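Local coordinates for protein inosine-uridine nucleoside N-ribohydrolase (Xanthomonas oryzae pv. oryzae, PDB 4KL0) that binds calcium and probably belongs to the nucleoside hydrolases that cleave N-glycosidic bonds, although its own activity as a bacterial effector is not established, at residues Q98-T103 and N200-H205; V94-D99 and V127-V132; I175-G180 and I219-L224. All coordinates share one frame; numbering follows the deposited sequence.

Contact 1. Residues Q98-T103 and N200-H205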
ATOM      1  N   GLN A  98      10.974  12.607  -5.864  1.00 17.03           N
ATOM      2  CA  GLN A  98      11.613  13.301  -6.992  1.00 18.70           C
ATOM      3  C   GLN A  98      11.029  13.001  -8.395  1.00 21.64           C
ATOM      4  O   GLN A  98      10.217  12.078  -8.601  1.00 15.00           O
ATOM      5  CB  GLN A  98      13.106  12.977  -6.972  1.00 22.13           C
ATOM      6  CG  GLN A  98      13.402  11.569  -7.454  1.00 24.75           C
ATOM      7  CD  GLN A  98      14.885  11.236  -7.515  1.00 28.71           C
ATOM      8  OE1 GLN A  98      15.433  10.965  -8.609  1.00 33.77           O
ATOM      9  NE2 GLN A  98      15.533  11.220  -6.359  1.00 26.29           N
ATOM     10  N   ASP A  99      11.438  13.783  -9.391  1.00 17.83           N
ATOM     11  CA  ASP A  99      10.963  13.599 -10.737  1.00 19.36           C
ATOM     12  C   ASP A  99      11.399  12.263 -11.333  1.00 17.10           C
ATOM     13  O   ASP A  99      12.457  11.731 -11.017  1.00 19.92           O
ATOM     14  CB  ASP A  99      11.549  14.704 -11.622  1.00 20.76           C
ATOM     15  CG  ASP A  99      10.762  16.025 -11.526  1.00 28.08           C
ATOM     16  OD1 ASP A  99       9.623  16.064 -10.971  1.00 24.09           O
ATOM     17  OD2 ASP A  99      11.305  17.045 -12.051  1.00 31.56           O
ATOM     18  N   TYR A 100      10.609  11.757 -12.244  1.00 18.39           N
ATOM     19  CA  TYR A 100      10.978  10.539 -12.893  1.00 17.34           C
ATOM     20  C   TYR A 100      10.424  10.626 -14.297  1.00 19.58           C
ATOM     21  O   TYR A 100       9.572  11.456 -14.590  1.00 20.38           O
ATOM     22  CB  TYR A 100      10.412   9.329 -12.066  1.00 16.40           C
ATOM     23  CG  TYR A 100       8.918   9.254 -12.078  1.00 15.21           C
ATOM     24  CD1 TYR A 100       8.246   8.556 -13.062  1.00 13.94           C
ATOM     25  CD2 TYR A 100       8.202   9.957 -11.139  1.00 16.76           C
ATOM     26  CE1 TYR A 100       6.851   8.510 -13.078  1.00 16.06           C
ATOM     27  CE2 TYR A 100       6.837   9.939 -11.131  1.00 13.68           C
ATOM     28  CZ  TYR A 100       6.172   9.233 -12.118  1.00 14.90           C
ATOM     29  OH  TYR A 100       4.787   9.216 -12.114  1.00 14.21           O
ATOM     30  N   PRO A 101      10.902   9.774 -15.206  1.00 19.94           N
ATOM     31  CA  PRO A 101      10.472   9.859 -16.612  1.00 22.82           C
ATOM     32  C   PRO A 101       9.015   9.401 -16.858  1.00 22.98           C
ATOM     33  O   PRO A 101       8.622   8.391 -16.278  1.00 24.51           O
ATOM     34  CB  PRO A 101      11.465   8.942 -17.318  1.00 25.16           C
ATOM     35  CG  PRO A 101      11.937   7.999 -16.289  1.00 27.85           C
ATOM     36  CD  PRO A 101      11.951   8.768 -14.976  1.00 23.00           C
ATOM     37  N   MET A 102       8.236  10.152 -17.653  1.00 25.73           N
ATOM     38  CA  MET A 102       6.814   9.881 -17.962  1.00 25.25           C
ATOM     39  C   MET A 102       6.538  10.068 -19.463  1.00 28.04           C
ATOM     40  O   MET A 102       6.731  11.168 -19.985  1.00 32.36           O
ATOM     41  CB  MET A 102       5.898  10.868 -17.183  1.00 29.87           C
ATOM     42  CG  MET A 102       5.075  10.338 -15.979  1.00 25.39           C
ATOM     43  SD  MET A 102       4.017  11.568 -15.116  1.00 18.48           S
ATOM     44  CE  MET A 102       5.323  12.637 -14.537  1.00 21.45           C
ATOM     45  N   THR A 103       6.089   9.036 -20.170  1.00 25.91           N
ATOM     46  CA  THR A 103       5.611   9.208 -21.529  1.00 26.84           C
ATOM     47  C   THR A 103       4.268   9.951 -21.507  1.00 28.55           C
ATOM     48  O   THR A 103       3.676  10.195 -20.426  1.00 26.25           O
ATOM     49  CB  THR A 103       5.335   7.846 -22.170  1.00 29.87           C
ATOM     50  OG1 THR A 103       4.229   7.208 -21.480  1.00 27.33           O
ATOM     51  CG2 THR A 103       6.566   6.966 -22.069  1.00 28.93           C
ATOM     52  N   ASN A 200       5.788  -1.550 -10.534  1.00 10.68           N
ATOM     53  CA  ASN A 200       7.094  -1.565 -11.197  1.00 11.31           C
ATOM     54  C   ASN A 200       7.089  -0.662 -12.433  1.00 13.03           C
ATOM     55  O   ASN A 200       8.075   0.040 -12.682  1.00 12.75           O
ATOM     56  CB  ASN A 200       7.437  -2.971 -11.686  1.00 12.36           C
ATOM     57  CG  ASN A 200       7.627  -3.991 -10.579  1.00 13.42           C
ATOM     58  OD1 ASN A 200       8.027  -3.697  -9.456  1.00 15.28           O
ATOM     59  ND2 ASN A 200       7.392  -5.254 -10.942  1.00 14.32           N
ATOM     60  N   ALA A 201       5.970  -0.697 -13.190  1.00 11.42           N
ATOM     61  CA  ALA A 201       5.799   0.054 -14.462  1.00 11.80           C
ATOM     62  C   ALA A 201       5.730   1.571 -14.285  1.00 12.50           C
ATOM     63  O   ALA A 201       6.027   2.298 -15.247  1.00 15.19           O
ATOM     64  CB  ALA A 201       4.582  -0.427 -15.163  1.00 11.81           C
ATOM     65  N   THR A 202       5.462   2.031 -13.056  1.00 12.34           N
ATOM     66  CA  THR A 202       5.477   3.480 -12.792  1.00 13.42           C
ATOM     67  C   THR A 202       6.829   4.085 -13.169  1.00 12.47           C
ATOM     68  O   THR A 202       6.878   5.148 -13.814  1.00 14.51           O
ATOM     69  CB  THR A 202       5.138   3.802 -11.320  1.00 13.80           C
ATOM     70  OG1 THR A 202       3.776   3.418 -11.046  1.00 13.02           O
ATOM     71  CG2 THR A 202       5.300   5.315 -11.064  1.00 14.28           C
ATOM     72  N   ASP A 203       7.922   3.409 -12.777  1.00 12.55           N
ATOM     73  CA  ASP A 203       9.282   3.836 -13.163  1.00 12.32           C
ATOM     74  C   ASP A 203      10.076   2.525 -13.210  1.00 13.46           C
ATOM     75  O   ASP A 203      10.628   2.062 -12.190  1.00 12.69           O
ATOM     76  CB  ASP A 203       9.839   4.831 -12.142  1.00 13.60           C
ATOM     77  CG  ASP A 203      11.274   5.269 -12.426  1.00 16.83           C
ATOM     78  OD1 ASP A 203      11.936   4.687 -13.347  1.00 17.35           O
ATOM     79  OD2 ASP A 203      11.744   6.172 -11.683  1.00 17.92           O
ATOM     80  N   ILE A 204      10.129   1.941 -14.399  1.00 14.31           N
ATOM     81  CA  ILE A 204      10.676   0.574 -14.489  1.00 13.48           C
ATOM     82  C   ILE A 204      12.191   0.533 -14.225  1.00 15.74           C
ATOM     83  O   ILE A 204      12.668  -0.475 -13.687  1.00 15.90           O
ATOM     84  CB  ILE A 204      10.294  -0.102 -15.799  1.00 16.42           C
ATOM     85  CG1 ILE A 204      10.638  -1.604 -15.718  1.00 16.67           C
ATOM     86  CG2 ILE A 204      11.049   0.572 -16.940  1.00 17.58           C
ATOM     87  CD1 ILE A 204       9.932  -2.354 -14.611  1.00 16.68           C
ATOM     88  N   HIS A 205      12.922   1.598 -14.582  1.00 17.02           N
ATOM     89  CA  HIS A 205      14.378   1.644 -14.345  1.00 19.15           C
ATOM     90  C   HIS A 205      14.664   1.738 -12.884  1.00 17.44           C
ATOM     91  O   HIS A 205      15.556   1.048 -12.393  1.00 17.47           O
ATOM     92  CB  HIS A 205      15.030   2.815 -15.087  1.00 22.88           C
ATOM     93  CG  HIS A 205      14.669   2.816 -16.536  1.00 28.47           C
ATOM     94  ND1 HIS A 205      14.934   1.731 -17.349  1.00 33.03           N
ATOM     95  CD2 HIS A 205      13.942   3.682 -17.280  1.00 30.04           C
ATOM     96  CE1 HIS A 205      14.429   1.951 -18.551  1.00 29.61           C
ATOM     97  NE2 HIS A 205      13.836   3.134 -18.540  1.00 32.16           N
TER
HETATM   98  O   HOH W   1       8.320   5.771 -15.920  1.00 24.35           O
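With chi1 at 67°, Y100 holds its CG in the crowded position between its own backbone N and carbonyl carbon, while D203 sets CG anti to its backbone N (chi1 177°); these two choices bring ring and carboxylate past each other, pointing in opposite directions. Beside the calcium site of a nucleoside-hydrolase fold, the contact joins the loop after strand 93-96 to the break between helices 198-202 and 204-216, where D203 is the N-cap. It exemplifies a join made without any direct hydrogen bond. The ring and carboxylate planes lie 20° apart, but the two side chains meet most closely at the base of the tyrosine, where OD2 of D203 lies 3.4 Å from CB of Y100. Further along, CE1 of Y100 approaches the backbone O of T202 at 3.4 Å, obliquely to the ring. CG2 of T202, anti to its own backbone N, stands 4.1 Å from OH of Y100.

OH of Y100 is hydrogen-bonded to ND1 of H110 and to the backbone N of G68. OD2 of D203 is hydrogen-bonded to OG1 of T155, and its OD1 accepts the N-H of A206, capping helix 204-216. The T202 side chain is about 5 Å from that of D35, a calcium ligand, and H205, just past the cap, belongs to a second calcium site that holds no ion in this chain. What links the backbones is one water, near the plane of the Y100 ring at its edge: it donates to O of P101 at 2.7 Å and to O of T202 at 2.6 Å.

Contact 2. Residues V94-D99 and V127-V132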
ATOM      1  N   VAL A  94       5.854  13.691   6.031  1.00 16.90           N
ATOM      2  CA  VAL A  94       5.503  13.416   4.644  1.00 15.51           C
ATOM      3  C   VAL A  94       6.295  14.326   3.716  1.00 17.43           C
ATOM      4  O   VAL A  94       6.311  15.596   3.858  1.00 18.56           O
ATOM      5  CB  VAL A  94       4.010  13.603   4.397  1.00 15.03           C
ATOM      6  CG1 VAL A  94       3.639  13.260   2.979  1.00 16.32           C
ATOM      7  CG2 VAL A  94       3.177  12.776   5.401  1.00 16.03           C
ATOM      8  N   ALA A  95       6.882  13.704   2.697  1.00 16.94           N
ATOM      9  CA  ALA A  95       7.672  14.452   1.723  1.00 16.92           C
ATOM     10  C   ALA A  95       7.297  14.075   0.270  1.00 17.32           C
ATOM     11  O   ALA A  95       6.960  12.892  -0.005  1.00 17.07           O
ATOM     12  CB  ALA A  95       9.139  14.161   1.957  1.00 19.53           C
ATOM     13  N   ARG A  96       7.340  15.036  -0.654  1.00 17.47           N
ATOM     14  CA  ARG A  96       7.188  14.778  -2.071  1.00 16.23           C
ATOM     15  C   ARG A  96       8.453  14.076  -2.615  1.00 19.66           C
ATOM     16  O   ARG A  96       9.578  14.560  -2.393  1.00 17.51           O
ATOM     17  CB  ARG A  96       7.048  16.141  -2.779  1.00 22.21           C
ATOM     18  CG  ARG A  96       7.348  16.108  -4.235  1.00 25.98           C
ATOM     19  CD  ARG A  96       7.069  17.420  -4.924  1.00 26.04           C
ATOM     20  NE  ARG A  96       8.211  18.283  -5.118  1.00 32.36           N
ATOM     21  CZ  ARG A  96       8.070  19.570  -5.427  1.00 32.82           C
ATOM     22  NH1 ARG A  96       9.138  20.338  -5.624  1.00 32.60           N
ATOM     23  NH2 ARG A  96       6.830  20.078  -5.545  1.00 30.26           N
ATOM     24  N   GLY A  97       8.284  13.012  -3.409  1.00 15.52           N
ATOM     25  CA  GLY A  97       9.392  12.353  -4.058  1.00 16.22           C
ATOM     26  C   GLY A  97       9.935  13.135  -5.247  1.00 16.72           C
ATOM     27  O   GLY A  97       9.445  14.222  -5.581  1.00 16.45           O
ATOM     28  N   GLN A  98      10.974  12.607  -5.864  1.00 17.03           N
ATOM     29  CA  GLN A  98      11.613  13.301  -6.992  1.00 18.70           C
ATOM     30  C   GLN A  98      11.029  13.001  -8.395  1.00 21.64           C
ATOM     31  O   GLN A  98      10.217  12.078  -8.601  1.00 15.00           O
ATOM     32  CB  GLN A  98      13.106  12.977  -6.972  1.00 22.13           C
ATOM     33  CG  GLN A  98      13.402  11.569  -7.454  1.00 24.75           C
ATOM     34  CD  GLN A  98      14.885  11.236  -7.515  1.00 28.71           C
ATOM     35  OE1 GLN A  98      15.433  10.965  -8.609  1.00 33.77           O
ATOM     36  NE2 GLN A  98      15.533  11.220  -6.359  1.00 26.29           N
ATOM     37  N   ASP A  99      11.438  13.783  -9.391  1.00 17.83           N
ATOM     38  CA  ASP A  99      10.963  13.599 -10.737  1.00 19.36           C
ATOM     39  C   ASP A  99      11.399  12.263 -11.333  1.00 17.10           C
ATOM     40  O   ASP A  99      12.457  11.731 -11.017  1.00 19.92           O
ATOM     41  CB  ASP A  99      11.549  14.704 -11.622  1.00 20.76           C
ATOM     42  CG  ASP A  99      10.762  16.025 -11.526  1.00 28.08           C
ATOM     43  OD1 ASP A  99       9.623  16.064 -10.971  1.00 24.09           O
ATOM     44  OD2 ASP A  99      11.305  17.045 -12.051  1.00 31.56           O
ATOM     45  N   VAL A 127       3.948  19.730   4.113  1.00 24.12           N
ATOM     46  CA  VAL A 127       4.738  18.626   3.573  1.00 21.83           C
ATOM     47  C   VAL A 127       6.106  19.125   3.061  1.00 26.47           C
ATOM     48  O   VAL A 127       6.279  20.327   2.748  1.00 25.86           O
ATOM     49  CB  VAL A 127       3.931  17.881   2.490  1.00 24.61           C
ATOM     50  CG1 VAL A 127       2.551  17.472   3.078  1.00 24.66           C
ATOM     51  CG2 VAL A 127       3.734  18.747   1.324  1.00 23.99           C
ATOM     52  N   HIS A 128       7.064  18.209   2.979  1.00 24.81           N
ATOM     53  CA  HIS A 128       8.469  18.552   2.723  1.00 25.85           C
ATOM     54  C   HIS A 128       8.803  18.276   1.242  1.00 30.59           C
ATOM     55  O   HIS A 128       8.136  17.477   0.599  1.00 28.82           O
ATOM     56  CB  HIS A 128       9.350  17.772   3.686  1.00 24.73           C
ATOM     57  CG  HIS A 128       9.092  18.095   5.125  1.00 27.79           C
ATOM     58  ND1 HIS A 128       9.632  19.203   5.748  1.00 33.87           N
ATOM     59  CD2 HIS A 128       8.353  17.456   6.067  1.00 26.83           C
ATOM     60  CE1 HIS A 128       9.239  19.231   7.011  1.00 30.43           C
ATOM     61  NE2 HIS A 128       8.455  18.188   7.232  1.00 32.90           N
ATOM     62  N   THR A 129       9.782  18.980   0.670  1.00 31.07           N
ATOM     63  CA  THR A 129       9.960  18.913  -0.769  1.00 31.73           C
ATOM     64  C   THR A 129      11.227  18.174  -1.080  1.00 30.22           C
ATOM     65  O   THR A 129      11.598  18.019  -2.248  1.00 32.64           O
ATOM     66  CB  THR A 129      10.008  20.317  -1.413  1.00 39.23           C
ATOM     67  OG1 THR A 129      10.733  21.203  -0.548  1.00 41.30           O
ATOM     68  CG2 THR A 129       8.582  20.854  -1.621  1.00 35.75           C
ATOM     69  N   ASP A 130      11.886  17.713  -0.025  1.00 30.40           N
ATOM     70  CA  ASP A 130      13.221  17.150  -0.205  1.00 32.27           C
ATOM     71  C   ASP A 130      13.306  15.616  -0.193  1.00 26.67           C
ATOM     72  O   ASP A 130      14.324  15.052   0.243  1.00 26.06           O
ATOM     73  CB  ASP A 130      14.247  17.812   0.748  1.00 31.87           C
ATOM     74  CG  ASP A 130      13.743  17.920   2.182  1.00 37.03           C
ATOM     75  OD1 ASP A 130      12.532  17.670   2.395  1.00 35.20           O
ATOM     76  OD2 ASP A 130      14.557  18.251   3.092  1.00 36.96           O
ATOM     77  N   GLY A 131      12.258  14.968  -0.716  1.00 26.03           N
ATOM     78  CA  GLY A 131      12.245  13.521  -0.905  1.00 21.95           C
ATOM     79  C   GLY A 131      12.803  12.723   0.254  1.00 21.95           C
ATOM     80  O   GLY A 131      12.333  12.848   1.384  1.00 23.99           O
ATOM     81  N   VAL A 132      13.855  11.937  -0.015  1.00 23.73           N
ATOM     82  CA  VAL A 132      14.358  10.952   0.955  1.00 21.71           C
ATOM     83  C   VAL A 132      15.448  11.448   1.936  1.00 23.08           C
ATOM     84  O   VAL A 132      16.072  10.651   2.639  1.00 24.84           O
ATOM     85  CB  VAL A 132      14.907   9.734   0.229  1.00 20.37           C
ATOM     86  CG1 VAL A 132      13.865   9.211  -0.804  1.00 19.66           C
ATOM     87  CG2 VAL A 132      16.205  10.077  -0.482  1.00 24.00           C
TER
HETATM   88  O   HOH W   2      11.483  15.923  -4.056  1.00 27.97           O
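Strand 93-96 is the outermost strand at one end of the central, largely parallel sheet, and a single beta bridge, A95 with H128, attaches the loop 127-132 to its outer side. The pairing illustrates how an irregular segment can extend a sheet edge without becoming a strand. Two backbone bonds make it: H128 N donates to V94 O at 2.9 Å in the plane of that carbonyl, and R96 N donates to H128 O at 2.9 Å, nearly along the C=O axis. The H128 side chain turns the edge of its ring to V94 O, which lies 3.5 Å from CD2 of H128.

Beyond the bridge the loop bends over R96 O. This oxygen receives a weak bond from G131 N at 3.2 Å, and a water lies within hydrogen-bonding distance of both it and T129 O. A positive phi of 43°, which favours glycine, turns the chain at G131. O of G131 rests 3.5 Å from CB of A95. R96 and T129 point the same way, and CG2 of T129 sits 4.0 Å above the centre of the R96 guanidinium, covering one face.

The guanidinium is hydrogen-bonded through NH2 to S74 on helix 70-86, against which V94 and V127 pack. A95 and G97 bond on their other side to strand 58-65, while V132 leads into helix 133-141 and touches helix 155-163.

Contact 3. Residues I175-G180 and I219-L224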
ATOM      1  N   ILE A 175      12.763  -5.262   2.770  1.00 14.56           N
ATOM      2  CA  ILE A 175      12.016  -4.388   1.846  1.00 13.17           C
ATOM      3  C   ILE A 175      10.853  -5.234   1.350  1.00 14.36           C
ATOM      4  O   ILE A 175      11.041  -6.312   0.770  1.00 15.58           O
ATOM      5  CB  ILE A 175      12.853  -3.938   0.641  1.00 14.69           C
ATOM      6  CG1 ILE A 175      14.084  -3.162   1.094  1.00 16.17           C
ATOM      7  CG2 ILE A 175      11.955  -3.124  -0.336  1.00 15.14           C
ATOM      8  CD1 ILE A 175      15.032  -2.784  -0.041  1.00 19.30           C
ATOM      9  N   THR A 176       9.632  -4.748   1.541  1.00 13.09           N
ATOM     10  CA  THR A 176       8.444  -5.511   1.162  1.00 12.12           C
ATOM     11  C   THR A 176       7.713  -4.673   0.136  1.00 13.63           C
ATOM     12  O   THR A 176       7.522  -3.468   0.341  1.00 14.59           O
ATOM     13  CB  THR A 176       7.472  -5.713   2.377  1.00 14.60           C
ATOM     14  OG1 THR A 176       8.205  -6.314   3.460  1.00 14.69           O
ATOM     15  CG2 THR A 176       6.315  -6.647   2.063  1.00 14.50           C
ATOM     16  N   ILE A 177       7.364  -5.281  -0.986  1.00 11.70           N
ATOM     17  CA  ILE A 177       6.948  -4.483  -2.158  1.00 11.09           C
ATOM     18  C   ILE A 177       5.670  -5.076  -2.725  1.00 13.30           C
ATOM     19  O   ILE A 177       5.550  -6.308  -2.846  1.00 15.27           O
ATOM     20  CB  ILE A 177       8.014  -4.586  -3.320  1.00 14.31           C
ATOM     21  CG1 ILE A 177       9.375  -4.097  -2.842  1.00 14.21           C
ATOM     22  CG2 ILE A 177       7.542  -3.799  -4.587  1.00 15.58           C
ATOM     23  CD1 ILE A 177      10.528  -4.418  -3.876  1.00 17.43           C
ATOM     24  N   MET A 178       4.719  -4.231  -3.119  1.00 10.64           N
ATOM     25  CA  MET A 178       3.538  -4.675  -3.830  1.00 11.60           C
ATOM     26  C   MET A 178       3.926  -4.596  -5.299  1.00 13.29           C
ATOM     27  O   MET A 178       3.997  -3.509  -5.895  1.00 10.56           O
ATOM     28  CB  MET A 178       2.371  -3.693  -3.505  1.00 11.51           C
ATOM     29  CG  MET A 178       0.964  -4.182  -3.884  1.00 12.93           C
ATOM     30  SD  MET A 178       0.587  -4.286  -5.707  1.00  8.55           S
ATOM     31  CE  MET A 178       0.354  -6.092  -5.786  1.00 13.89           C
ATOM     32  N   GLY A 179       4.262  -5.737  -5.876  1.00 11.93           N
ATOM     33  CA  GLY A 179       5.023  -5.667  -7.114  1.00 15.20           C
ATOM     34  C   GLY A 179       4.855  -6.967  -7.883  1.00 14.11           C
ATOM     35  O   GLY A 179       3.793  -7.540  -7.871  1.00 16.15           O
ATOM     36  N   GLY A 180       5.926  -7.382  -8.551  1.00 15.40           N
ATOM     37  CA  GLY A 180       5.846  -8.668  -9.232  1.00 16.28           C
ATOM     38  C   GLY A 180       7.226  -8.981  -9.777  1.00 14.01           C
ATOM     39  O   GLY A 180       8.038  -8.096 -10.059  1.00 17.18           O
ATOM     40  N   ILE A 219      19.870  -7.311   1.388  1.00 20.26           N
ATOM     41  CA  ILE A 219      18.662  -6.968   2.164  1.00 19.78           C
ATOM     42  C   ILE A 219      17.492  -7.827   1.717  1.00 17.07           C
ATOM     43  O   ILE A 219      17.143  -7.802   0.535  1.00 19.21           O
ATOM     44  CB  ILE A 219      18.293  -5.546   1.925  1.00 18.80           C
ATOM     45  CG1 ILE A 219      19.430  -4.668   2.352  1.00 23.69           C
ATOM     46  CG2 ILE A 219      17.003  -5.191   2.672  1.00 19.03           C
ATOM     47  CD1 ILE A 219      19.404  -3.406   1.694  1.00 26.59           C
ATOM     48  N   PRO A 220      16.867  -8.593   2.629  1.00 17.94           N
ATOM     49  CA  PRO A 220      15.780  -9.510   2.233  1.00 18.13           C
ATOM     50  C   PRO A 220      14.659  -8.740   1.493  1.00 16.61           C
ATOM     51  O   PRO A 220      14.288  -7.665   1.949  1.00 17.35           O
ATOM     52  CB  PRO A 220      15.228 -10.029   3.561  1.00 21.48           C
ATOM     53  CG  PRO A 220      16.416  -9.860   4.540  1.00 22.94           C
ATOM     54  CD  PRO A 220      17.174  -8.626   4.073  1.00 19.20           C
ATOM     55  N   LEU A 221      14.159  -9.307   0.415  1.00 16.80           N
ATOM     56  CA  LEU A 221      13.031  -8.744  -0.343  1.00 18.00           C
ATOM     57  C   LEU A 221      11.828  -9.616  -0.208  1.00 18.08           C
ATOM     58  O   LEU A 221      11.921 -10.850  -0.313  1.00 19.92           O
ATOM     59  CB  LEU A 221      13.374  -8.714  -1.842  1.00 20.80           C
ATOM     60  CG  LEU A 221      14.218  -7.660  -2.505  1.00 19.93           C
ATOM     61  CD1 LEU A 221      14.275  -8.009  -4.018  1.00 19.07           C
ATOM     62  CD2 LEU A 221      13.590  -6.270  -2.273  1.00 19.85           C
ATOM     63  N   ARG A 222      10.643  -9.039   0.007  1.00 13.97           N
ATOM     64  CA  ARG A 222       9.446  -9.840   0.049  1.00 15.83           C
ATOM     65  C   ARG A 222       8.449  -9.173  -0.903  1.00 16.43           C
ATOM     66  O   ARG A 222       8.188  -7.982  -0.743  1.00 16.18           O
ATOM     67  CB  ARG A 222       8.843  -9.885   1.449  1.00 14.95           C
ATOM     68  CG  ARG A 222       7.598 -10.764   1.545  1.00 17.54           C
ATOM     69  CD  ARG A 222       7.167 -10.912   3.015  1.00 18.81           C
ATOM     70  NE  ARG A 222       8.163 -11.754   3.657  1.00 21.44           N
ATOM     71  CZ  ARG A 222       8.148 -12.062   4.945  1.00 26.13           C
ATOM     72  NH1 ARG A 222       7.164 -11.603   5.721  1.00 25.04           N
ATOM     73  NH2 ARG A 222       9.094 -12.846   5.436  1.00 26.79           N
ATOM     74  N   ILE A 223       7.999  -9.908  -1.911  1.00 14.82           N
ATOM     75  CA  ILE A 223       7.237  -9.301  -3.025  1.00 13.57           C
ATOM     76  C   ILE A 223       5.842  -9.893  -2.991  1.00 15.80           C
ATOM     77  O   ILE A 223       5.631 -11.127  -3.129  1.00 17.08           O
ATOM     78  CB  ILE A 223       7.825  -9.585  -4.401  1.00 14.50           C
ATOM     79  CG1 ILE A 223       9.318  -9.232  -4.570  1.00 18.77           C
ATOM     80  CG2 ILE A 223       6.993  -8.823  -5.474  1.00 16.58           C
ATOM     81  CD1 ILE A 223       9.628  -7.817  -4.436  1.00 21.98           C
ATOM     82  N   LEU A 224       4.861  -9.038  -2.776  1.00 13.22           N
ATOM     83  CA  LEU A 224       3.481  -9.503  -2.711  1.00 13.98           C
ATOM     84  C   LEU A 224       2.835  -9.141  -4.036  1.00 16.53           C
ATOM     85  O   LEU A 224       3.012  -8.021  -4.518  1.00 17.63           O
ATOM     86  CB  LEU A 224       2.706  -8.756  -1.614  1.00 13.63           C
ATOM     87  CG  LEU A 224       1.288  -9.299  -1.351  1.00 17.16           C
ATOM     88  CD1 LEU A 224       1.046  -9.479   0.115  1.00 16.67           C
ATOM     89  CD2 LEU A 224       0.138  -8.383  -2.006  1.00 14.68           C
TER
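From its CB, I177 can be followed outward on one face of a parallel strand pair, 175-178 with 221-224, in the Rossmann-like sheet of the nucleoside-hydrolase fold; I175, L221 and I223 share this face. CB lies 3.8 Å from CD1 of I223. CG1, anti to the carbonyl carbon, passes the same methyl slightly farther off, and the extended chi2 of 170° carries CD1 to a double meeting: 3.6 Å from CD1 of I223 and 3.9 Å from CD2 of L221. I177 and I223 lie side by side, whereas L221 crosses obliquely. CD2 of L221 also packs 3.8 Å from CB of I175. Helix 204-216, part of the beta-alpha-beta crossover between the two strands, covers this face through A214 and Y211.

The backbone ladder shows the principle of parallel pairing: each strand gives and receives bonds in turn, here five from I175 N to P220 O through to G179 N to L224 O. The axes of the two short segments cross at -18°, 4.7 Å apart at closest approach. On the face of T176, R222, M178 and L224, the threonine and arginine run side by side, and the R222 guanidinium reaches E348 in a salt bridge and the backbone O of A324. M178, bent at chi2 and chi3, touches D318, a calcium ligand, so the strand ends lie close to the metal site. Its CE turns back to 3.5 Å from O of L224, while on the opposite face CG2 of I223 lies 3.6 Å from N of G180, where the chain has left the strand.

Overall arrangement
From the N terminus, strand 93-96 and the loop after it open the first two closures. Contact 2 closes the shorter one when the chain returns at 127-132 to the sheet edge. Contact 1 shares Q98 and D99 with it and closes only at 200-205; strand 172-178 lies within its span. Contact 3 opens there and ends at 219-224, so contacts 1 and 3 cross, whereas 2 and 3 follow in series. N200 couples contacts 1 and 3, its ND2 probably bonding to G180 O. Together they tie the loop 127-132 to the sheet edge, the loop after strand 93-96 to the helix junction beside the calcium site, and two neighbouring inner strands to each other.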